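Local coordinates for protein acetyltransferase, GNAT family (Streptococcus agalactiae 2603V/R, PDB 2PC1) that probably transfers an acyl group, most likely acetyl from acetyl-coenzyme A as in other GNAT-family enzymes, to an acceptor that is not known, at residues T84-I89 and H115-S120; W104-H109 and A179-K184. One frame throughout, in Å; residues are numbered along the deposited sequence.

How the contacts relate
Both contacts use the one mixed sheet of this GNAT fold, but at different places along it. Contact 1 joins two neighbouring strands, its centre about 4 Å from the centre of the molecule, and has a sulfate ion at its bulge. Contact 2 lies farther out, about 16 Å from that centre, where the loop 104-109 packs on strand 177-183. The centres of the two contacts are about 19 Å apart and their nearest atoms about 9 Å. In strand order they probably flank the GNAT split between strands 111-119 and 144-149, where related enzymes bind acetyl-coenzyme A. The chain links them: residues 104-109 belong to the loop leading from strand 81-91 to strand 111-119, the pair of contact 1.

Contact 1: residues T84-I89 and H115-S120; sequences TYAAVI and HRIAIS. With SO4 (sulfate ion), chain B.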
ATOM      1  N   THR A  84     -10.483   3.020  -2.103  1.00 11.26           N
ATOM      2  CA  THR A  84      -9.106   2.612  -1.936  1.00 11.30           C
ATOM      3  C   THR A  84      -8.946   2.013  -0.544  1.00 10.75           C
ATOM      4  O   THR A  84      -9.673   2.333   0.376  1.00 10.67           O
ATOM      5  CB  THR A  84      -8.125   3.782  -2.067  1.00 11.23           C
ATOM      6  OG1 THR A  84      -8.397   4.765  -1.053  1.00 12.73           O
ATOM      7  CG2 THR A  84      -8.220   4.465  -3.434  1.00 13.56           C
ATOM      8  N   TYR A  85      -7.919   1.197  -0.419  1.00 10.03           N
ATOM      9  CA  TYR A  85      -7.537   0.543   0.828  1.00 10.40           C
ATOM     10  C   TYR A  85      -6.040   0.467   0.924  1.00  9.70           C
ATOM     11  O   TYR A  85      -5.367   0.243  -0.098  1.00 11.12           O
ATOM     12  CB  TYR A  85      -8.107  -0.880   0.865  1.00 10.17           C
ATOM     13  CG  TYR A  85      -7.700  -1.625   2.113  1.00 10.58           C
ATOM     14  CD1 TYR A  85      -8.433  -1.481   3.251  1.00  9.09           C
ATOM     15  CD2 TYR A  85      -6.582  -2.452   2.144  1.00 10.48           C
ATOM     16  CE1 TYR A  85      -8.077  -2.144   4.411  1.00 10.19           C
ATOM     17  CE2 TYR A  85      -6.216  -3.112   3.294  1.00 10.12           C
ATOM     18  CZ  TYR A  85      -6.949  -2.935   4.416  1.00 10.30           C
ATOM     19  OH  TYR A  85      -6.618  -3.586   5.603  1.00 11.78           O
ATOM     20  N   ALA A  86      -5.498   0.608   2.122  1.00 10.23           N
ATOM     21  CA  ALA A  86      -4.117   0.231   2.396  1.00 10.32           C
ATOM     22  C   ALA A  86      -3.970  -0.077   3.853  1.00 10.29           C
ATOM     23  O   ALA A  86      -4.707   0.451   4.684  1.00 11.59           O
ATOM     24  CB  ALA A  86      -3.173   1.312   2.041  1.00 11.26           C
ATOM     25  N   ALA A  87      -2.997  -0.925   4.158  1.00 10.61           N
ATOM     26  CA  ALA A  87      -2.566  -1.134   5.525  1.00 10.20           C
ATOM     27  C   ALA A  87      -1.335  -0.278   5.788  1.00 11.38           C
ATOM     28  O   ALA A  87      -0.406  -0.272   4.967  1.00 12.75           O
ATOM     29  CB  ALA A  87      -2.219  -2.591   5.752  1.00 11.86           C
ATOM     30  N   VAL A  88      -1.309   0.408   6.901  1.00 10.57           N
ATOM     31  CA  VAL A  88      -0.223   1.308   7.289  1.00  9.49           C
ATOM     32  C   VAL A  88       0.294   0.793   8.626  1.00 11.19           C
ATOM     33  O   VAL A  88      -0.450   0.751   9.613  1.00 12.84           O
ATOM     34  CB  VAL A  88      -0.716   2.756   7.429  1.00 11.89           C
ATOM     35  CG1 VAL A  88       0.424   3.656   7.865  1.00 13.85           C
ATOM     36  CG2 VAL A  88      -1.316   3.230   6.126  1.00 12.58           C
ATOM     37  N   ILE A  89       1.574   0.415   8.662  1.00 10.65           N
ATOM     38  CA  ILE A  89       2.157  -0.156   9.863  1.00 11.44           C
ATOM     39  C   ILE A  89       3.356   0.675  10.298  1.00 11.79           C
ATOM     40  O   ILE A  89       4.267   0.929   9.503  1.00 10.62           O
ATOM     41  CB  ILE A  89       2.624  -1.589   9.604  1.00 12.74           C
ATOM     42  CG1 ILE A  89       1.455  -2.452   9.101  1.00 14.43           C
ATOM     43  CG2 ILE A  89       3.204  -2.182  10.882  1.00 14.65           C
ATOM     44  CD1 ILE A  89       1.820  -3.888   8.792  1.00 18.56           C
ATOM     45  N   HIS A 115       1.209  -1.544   2.958  1.00 12.05           N
ATOM     46  CA  HIS A 115       1.012  -2.858   2.366  1.00 12.88           C
ATOM     47  C   HIS A 115      -0.415  -2.951   1.851  1.00 12.98           C
ATOM     48  O   HIS A 115      -1.280  -2.148   2.225  1.00 11.83           O
ATOM     49  CB  HIS A 115       1.156  -3.967   3.420  1.00 14.85           C
ATOM     50  CG  HIS A 115       2.461  -3.987   4.159  1.00 18.95           C
ATOM     51  ND1 HIS A 115       3.583  -4.597   3.662  1.00 29.92           N
ATOM     52  CD2 HIS A 115       2.781  -3.551   5.401  1.00 28.65           C
ATOM     53  CE1 HIS A 115       4.555  -4.511   4.555  1.00 19.62           C
ATOM     54  NE2 HIS A 115       4.097  -3.872   5.617  1.00 29.01           N
ATOM     55  N   ARG A 116      -0.674  -3.955   1.027  1.00 12.31           N
ATOM     56  CA  ARG A 116      -2.038  -4.330   0.663  1.00 11.83           C
ATOM     57  C   ARG A 116      -2.794  -3.167   0.044  1.00 12.18           C
ATOM     58  O   ARG A 116      -3.972  -2.936   0.322  1.00 14.39           O
ATOM     59  CB  ARG A 116      -2.775  -4.955   1.849  1.00 12.24           C
ATOM     60  CG  ARG A 116      -2.180  -6.297   2.191  1.00 14.32           C
ATOM     61  CD  ARG A 116      -2.776  -6.934   3.432  1.00 13.86           C
ATOM     62  NE  ARG A 116      -2.395  -6.289   4.694  1.00 12.53           N
ATOM     63  CZ  ARG A 116      -1.212  -6.429   5.273  1.00 14.81           C
ATOM     64  NH1 ARG A 116      -0.243  -7.099   4.676  1.00 15.07           N
ATOM     65  NH2 ARG A 116      -0.990  -5.863   6.452  1.00 13.73           N
ATOM     66  N   ILE A 117      -2.118  -2.413  -0.806  1.00 12.32           N
ATOM     67  CA  ILE A 117      -2.711  -1.274  -1.445  1.00 12.15           C
ATOM     68  C   ILE A 117      -3.626  -1.735  -2.567  1.00 13.42           C
ATOM     69  O   ILE A 117      -3.206  -2.428  -3.481  1.00 13.73           O
ATOM     70  CB  ILE A 117      -1.642  -0.323  -1.997  1.00 12.66           C
ATOM     71  CG1 ILE A 117      -0.766   0.216  -0.862  1.00 13.63           C
ATOM     72  CG2 ILE A 117      -2.310   0.849  -2.741  1.00 14.08           C
ATOM     73  CD1 ILE A 117       0.495   0.878  -1.333  1.00 14.38           C
ATOM     74  N   ALA A 118      -4.883  -1.333  -2.506  1.00 13.65           N
ATOM     75  CA  ALA A 118      -5.850  -1.699  -3.521  1.00 14.51           C
ATOM     76  C   ALA A 118      -6.561  -0.454  -3.943  1.00 15.87           C
ATOM     77  O   ALA A 118      -7.096   0.295  -3.128  1.00 13.67           O
ATOM     78  CB  ALA A 118      -6.816  -2.710  -2.996  1.00 13.78           C
ATOM     79  N   ILE A 119      -6.549  -0.212  -5.238  1.00 19.39           N
ATOM     80  CA  ILE A 119      -6.991   1.057  -5.770  1.00 20.72           C
ATOM     81  C   ILE A 119      -8.035   0.708  -6.785  1.00 21.93           C
ATOM     82  O   ILE A 119      -7.762  -0.034  -7.739  1.00 21.24           O
ATOM     83  CB  ILE A 119      -5.871   1.830  -6.469  1.00 20.29           C
ATOM     84  CG1 ILE A 119      -4.649   2.011  -5.543  1.00 21.00           C
ATOM     85  CG2 ILE A 119      -6.416   3.168  -6.965  1.00 22.67           C
ATOM     86  CD1 ILE A 119      -4.887   2.795  -4.258  1.00 22.11           C
ATOM     87  N   SER A 120      -9.238   1.189  -6.556  1.00 22.15           N
ATOM     88  CA  SER A 120     -10.325   0.954  -7.499  1.00 20.12           C
ATOM     89  C   SER A 120      -9.932   1.362  -8.900  1.00 23.44           C
ATOM     90  O   SER A 120      -9.285   2.378  -9.085  1.00 22.52           O
ATOM     91  CB  SER A 120     -11.569   1.751  -7.105  1.00 18.69           C
ATOM     92  OG  SER A 120     -12.613   1.532  -8.057  1.00 21.64           O
TER
HETATM   93  S   SO4 B 183       1.514  -6.586  -0.558  1.00 21.48           S
HETATM   94  O1  SO4 B 183       0.102  -6.315  -0.439  1.00 33.82           O
HETATM   95  O2  SO4 B 183       2.227  -5.315  -0.627  1.00 46.73           O
HETATM   96  O3  SO4 B 183       2.010  -7.366   0.559  1.00 37.05           O
HETATM   97  O4  SO4 B 183       1.719  -7.308  -1.810  1.00 25.08           O
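Tyr-85 and Ala-118 form a hydrogen-bonded pair in the antiparallel ladder between strands 81-91 and 111-119, central strands of the GNAT acetyltransferase sheet, which a beta bulge interrupts around Arg-116. In other GNAT enzymes a bulge here lies by the acetyl-coenzyme A site. Four backbone bonds hold the ladder. Tyr-85 N gives to Ala-118 O at 3.0 Å and Ala-118 N returns to Tyr-85 O; beyond the bulge Ala-87 and His-115 exchange a second such couple. The extra residue, Arg-116, has positive phi (57°), and the bend turns its amide away from Ala-87: Arg-116 N gives to sulfate O1 at 2.9 Å. This ion, probably from the crystallisation liquor and probably near that site, is also bound by Tyr-58, Gln-51 and Trp-52.

Apolar contacts occupy both faces. On the face covered by helix 127-139, Thr-84 and Ile-119 lie side by side, Thr-84 CG2 touching Ile-119 CD1 at 3.8 Å, and Ala-86 CB meets Ile-117 CG1. Ala-118 and Tyr-85 look to the other face, against helix 30-46.

On that second face Tyr-85 and Arg-116 converge on Asp-67. With CG anti to the backbone N (chi1 178°), the tyrosine ring lies alongside Arg-116; Arg-116 O meets its edge in plane, 3.2 Å from Tyr-85 CD2. Ring and guanidinium are turned 45° apart, and Asp-67 OD2 is hydrogen-bonded to Tyr-85 OH and salt-bridged to Arg-116 NE. That shared carboxylate, together with Tyr-58 at NH1, would limit rotation of the arginine, whose chain bends at chi3, bringing NH2 by Ala-87 CB of strand 81-91. His-115 CB lies over one guanidinium face, toward its rim. Ile-89 crosses His-115 at about a right angle, its CD1 3.5 Å from His-115 CD2.

Contact 2: residues W104-H109 and A179-K184; sequences WLHDNH and AYQKIK
Leu-105 N gives a hydrogen bond to the side-chain oxygen of Gln-181, 2.8 Å from OE1, and this joins the irregular loop 104-109 to strand 177-183 of the GNAT sheet. It is the one hydrogen bond between the two segments; a side-chain amide, not a backbone carbonyl, accepts the loop's N-H. The donor lies tilted 25° from the carbonyl plane.

Packing is tight around that amide. The chain of Gln-181 leaves the strand with CG anti to the main-chain nitrogen (chi1 -179°) and stays extended, which carries OE1 across to the loop. Leu-105 slides past it in the opposite direction, Leu-105 CB coming within 3.2 Å of OE1. Trp-104 presents an edge: its CE3 lies 3.4 Å from Gln-181 OE1 near the ring plane, with indole and amide planes 82° apart, while CZ3 reaches Tyr-180 O. Toward the start of the strand, Trp-104 CH2 touches Ala-179 CB at 3.6 Å.

The solvent side is looser. The His-106 ring has Gln-181 NE2 over the centre of one face, but 4.2 Å above the plane, and its own NE2 approaches Ile-183 CD1. Within the loop, Asn-108 N gives to His-106 ND1 almost in the ring plane, which would restrain the ring's rotation. Leu-105 CD1 meets Ile-183 CG1 at 4.1 Å. Leu-105, His-106 and Ile-183 are exposed, whereas Gln-181 is buried.

Strands 144-149 and 166-171 flank 177-183 in the sheet and supply further neighbours. Gln-181 NE2 bonds to Asp-144, Arg-146 makes a cation-pi contact with Trp-104, and Cys-168 packs against Trp-104, Leu-105 and Gln-181, whereas Tyr-180 points away from the loop to helix 154-162.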
ATOM      1  N   TRP A 104      19.058   0.955   1.801  1.00 10.54           N
ATOM      2  CA  TRP A 104      18.096   1.988   2.163  1.00 10.70           C
ATOM      3  C   TRP A 104      18.791   3.343   2.232  1.00 13.38           C
ATOM      4  O   TRP A 104      20.037   3.436   2.332  1.00 14.35           O
ATOM      5  CB  TRP A 104      17.450   1.648   3.494  1.00 10.53           C
ATOM      6  CG  TRP A 104      16.599   0.427   3.480  1.00 10.61           C
ATOM      7  CD1 TRP A 104      16.877  -0.802   4.035  1.00 11.20           C
ATOM      8  CD2 TRP A 104      15.328   0.301   2.869  1.00  9.94           C
ATOM      9  NE1 TRP A 104      15.847  -1.663   3.815  1.00 12.01           N
ATOM     10  CE2 TRP A 104      14.881  -1.023   3.082  1.00 10.82           C
ATOM     11  CE3 TRP A 104      14.505   1.185   2.163  1.00 11.85           C
ATOM     12  CZ2 TRP A 104      13.646  -1.474   2.624  1.00  9.48           C
ATOM     13  CZ3 TRP A 104      13.291   0.737   1.726  1.00 10.73           C
ATOM     14  CH2 TRP A 104      12.872  -0.588   1.963  1.00  9.05           C
ATOM     15  N   LEU A 105      18.007   4.415   2.165  1.00 12.67           N
ATOM     16  CA  LEU A 105      18.552   5.752   2.240  1.00 12.03           C
ATOM     17  C   LEU A 105      19.207   5.979   3.590  1.00 12.30           C
ATOM     18  O   LEU A 105      20.166   6.735   3.685  1.00 12.71           O
ATOM     19  CB  LEU A 105      17.453   6.778   2.013  1.00 11.45           C
ATOM     20  CG  LEU A 105      16.726   6.683   0.681  1.00 12.67           C
ATOM     21  CD1 LEU A 105      15.644   7.738   0.642  1.00 15.36           C
ATOM     22  CD2 LEU A 105      17.673   6.852  -0.471  1.00 14.33           C
ATOM     23  N   HIS A 106      18.630   5.381   4.628  1.00 14.28           N
ATOM     24  CA  HIS A 106      19.231   5.275   5.966  1.00 14.73           C
ATOM     25  C   HIS A 106      18.615   4.066   6.649  1.00 16.31           C
ATOM     26  O   HIS A 106      17.524   3.633   6.259  1.00 16.53           O
ATOM     27  CB  HIS A 106      19.124   6.573   6.832  1.00 13.66           C
ATOM     28  CG  HIS A 106      17.735   6.917   7.301  1.00 15.83           C
ATOM     29  ND1 HIS A 106      17.014   6.130   8.181  1.00 25.94           N
ATOM     30  CD2 HIS A 106      16.952   7.995   7.051  1.00 22.88           C
ATOM     31  CE1 HIS A 106      15.838   6.692   8.417  1.00 21.94           C
ATOM     32  NE2 HIS A 106      15.772   7.819   7.734  1.00 18.37           N
ATOM     33  N   ASP A 107      19.257   3.595   7.728  1.00 18.89           N
ATOM     34  CA  ASP A 107      18.905   2.300   8.310  0.50 21.00           C
ATOM     35  C   ASP A 107      18.142   2.396   9.630  1.00 20.06           C
ATOM     36  O   ASP A 107      18.229   1.509  10.468  1.00 21.39           O
ATOM     37  CB  ASP A 107      20.162   1.440   8.490  0.50 22.66           C
ATOM     38  CG  ASP A 107      19.846  -0.051   8.559  0.50 25.53           C
ATOM     39  OD1 ASP A 107      18.743  -0.453   8.117  0.50 26.45           O
ATOM     40  OD2 ASP A 107      20.696  -0.819   9.054  0.50 28.97           O
ATOM     41  N   ASN A 108      17.364   3.456   9.814  1.00 18.78           N
ATOM     42  CA  ASN A 108      16.551   3.526  11.021  1.00 18.17           C
ATOM     43  C   ASN A 108      15.629   2.297  11.113  1.00 16.74           C
ATOM     44  O   ASN A 108      15.161   1.753  10.113  1.00 15.20           O
ATOM     45  CB  ASN A 108      15.755   4.827  11.113  1.00 23.93           C
ATOM     46  CG  ASN A 108      15.259   5.120  12.532  1.00 26.21           C
ATOM     47  OD1 ASN A 108      14.258   4.570  12.988  1.00 33.78           O
ATOM     48  ND2 ASN A 108      15.978   5.984  13.245  1.00 30.28           N
ATOM     49  N   HIS A 109      15.426   1.837  12.330  1.00 13.34           N
ATOM     50  CA  HIS A 109      14.651   0.643  12.608  1.00 11.37           C
ATOM     51  C   HIS A 109      13.154   0.870  12.467  1.00 12.52           C
ATOM     52  O   HIS A 109      12.423  -0.033  12.108  1.00 11.86           O
ATOM     53  CB  HIS A 109      14.945   0.222  14.052  1.00 12.64           C
ATOM     54  CG  HIS A 109      14.319  -1.068  14.457  1.00 11.22           C
ATOM     55  ND1 HIS A 109      14.943  -2.281  14.260  1.00 16.09           N
ATOM     56  CD2 HIS A 109      13.123  -1.344  15.020  1.00 12.40           C
ATOM     57  CE1 HIS A 109      14.163  -3.246  14.711  1.00 14.02           C
ATOM     58  NE2 HIS A 109      13.052  -2.707  15.173  1.00 16.12           N
ATOM     59  N   ALA A 179      12.069  -2.459  -3.425  1.00  9.07           N
ATOM     60  CA  ALA A 179      11.905  -1.716  -2.208  1.00  9.33           C
ATOM     61  C   ALA A 179      12.108  -0.226  -2.461  1.00  9.29           C
ATOM     62  O   ALA A 179      13.077   0.175  -3.120  1.00 10.15           O
ATOM     63  CB  ALA A 179      12.935  -2.192  -1.208  1.00 12.93           C
ATOM     64  N   TYR A 180      11.232   0.596  -1.902  1.00  8.10           N
ATOM     65  CA  TYR A 180      11.154   2.029  -2.111  1.00  8.90           C
ATOM     66  C   TYR A 180      11.088   2.768  -0.767  1.00 10.12           C
ATOM     67  O   TYR A 180      10.475   2.291   0.193  1.00  9.33           O
ATOM     68  CB  TYR A 180       9.911   2.384  -2.907  1.00  9.72           C
ATOM     69  CG  TYR A 180       9.965   1.980  -4.345  1.00  9.12           C
ATOM     70  CD1 TYR A 180       9.648   0.705  -4.749  1.00  9.43           C
ATOM     71  CD2 TYR A 180      10.332   2.888  -5.315  1.00  8.87           C
ATOM     72  CE1 TYR A 180       9.683   0.327  -6.063  1.00 10.01           C
ATOM     73  CE2 TYR A 180      10.375   2.528  -6.662  1.00 10.77           C
ATOM     74  CZ  TYR A 180      10.048   1.249  -7.027  1.00 10.50           C
ATOM     75  OH  TYR A 180      10.065   0.861  -8.354  1.00 11.76           O
ATOM     76  N   GLN A 181      11.687   3.958  -0.714  1.00  8.30           N
ATOM     77  CA  GLN A 181      11.674   4.781   0.486  1.00  9.17           C
ATOM     78  C   GLN A 181      11.486   6.246   0.122  1.00  9.90           C
ATOM     79  O   GLN A 181      12.078   6.741  -0.840  1.00  9.78           O
ATOM     80  CB  GLN A 181      12.975   4.581   1.254  1.00  9.93           C
ATOM     81  CG  GLN A 181      13.109   5.367   2.550  1.00 10.27           C
ATOM     82  CD  GLN A 181      14.386   5.032   3.304  1.00  9.99           C
ATOM     83  OE1 GLN A 181      15.314   4.459   2.759  1.00 11.58           O
ATOM     84  NE2 GLN A 181      14.434   5.413   4.578  1.00 11.34           N
ATOM     85  N   LYS A 182      10.651   6.905   0.904  1.00  8.90           N
ATOM     86  CA  LYS A 182      10.425   8.341   0.811  1.00  9.31           C
ATOM     87  C   LYS A 182      10.658   8.949   2.161  1.00  8.72           C
ATOM     88  O   LYS A 182      10.151   8.434   3.166  1.00  9.70           O
ATOM     89  CB  LYS A 182       8.993   8.612   0.388  1.00 10.26           C
ATOM     90  CG  LYS A 182       8.628  10.089   0.408  1.00 12.88           C
ATOM     91  CD  LYS A 182       7.212  10.301  -0.050  1.00 14.47           C
ATOM     92  CE  LYS A 182       6.831  11.778  -0.025  1.00 16.70           C
ATOM     93  NZ  LYS A 182       7.437  12.567  -1.086  1.00 15.66           N
ATOM     94  N   ILE A 183      11.440  10.023   2.204  1.00 10.70           N
ATOM     95  CA  ILE A 183      11.572  10.827   3.401  1.00 10.99           C
ATOM     96  C   ILE A 183      10.728  12.098   3.204  1.00 11.74           C
ATOM     97  O   ILE A 183      10.983  12.883   2.275  1.00 12.45           O
ATOM     98  CB  ILE A 183      13.042  11.221   3.645  1.00 11.67           C
ATOM     99  CG1 ILE A 183      13.967   9.995   3.675  1.00 12.01           C
ATOM    100  CG2 ILE A 183      13.168  11.980   4.958  1.00 13.86           C
ATOM    101  CD1 ILE A 183      13.642   8.988   4.661  1.00 15.65           C
ATOM    102  N   LYS A 184       9.703  12.251   4.030  1.00 14.44           N
ATOM    103  CA  LYS A 184       8.838  13.410   4.007  1.00 17.60           C
ATOM    104  C   LYS A 184       9.617  14.645   4.455  1.00 22.03           C
ATOM    105  O   LYS A 184      10.248  14.641   5.504  1.00 20.04           O
ATOM    106  CB  LYS A 184       7.645  13.161   4.936  1.00 18.59           C
ATOM    107  CG  LYS A 184       6.557  14.184   4.901  1.00 20.38           C
ATOM    108  CD  LYS A 184       5.471  13.784   5.874  1.00 19.17           C
ATOM    109  CE  LYS A 184       4.294  14.698   5.809  1.00 22.46           C
ATOM    110  NZ  LYS A 184       3.397  14.396   6.911  1.00 19.94           N
TER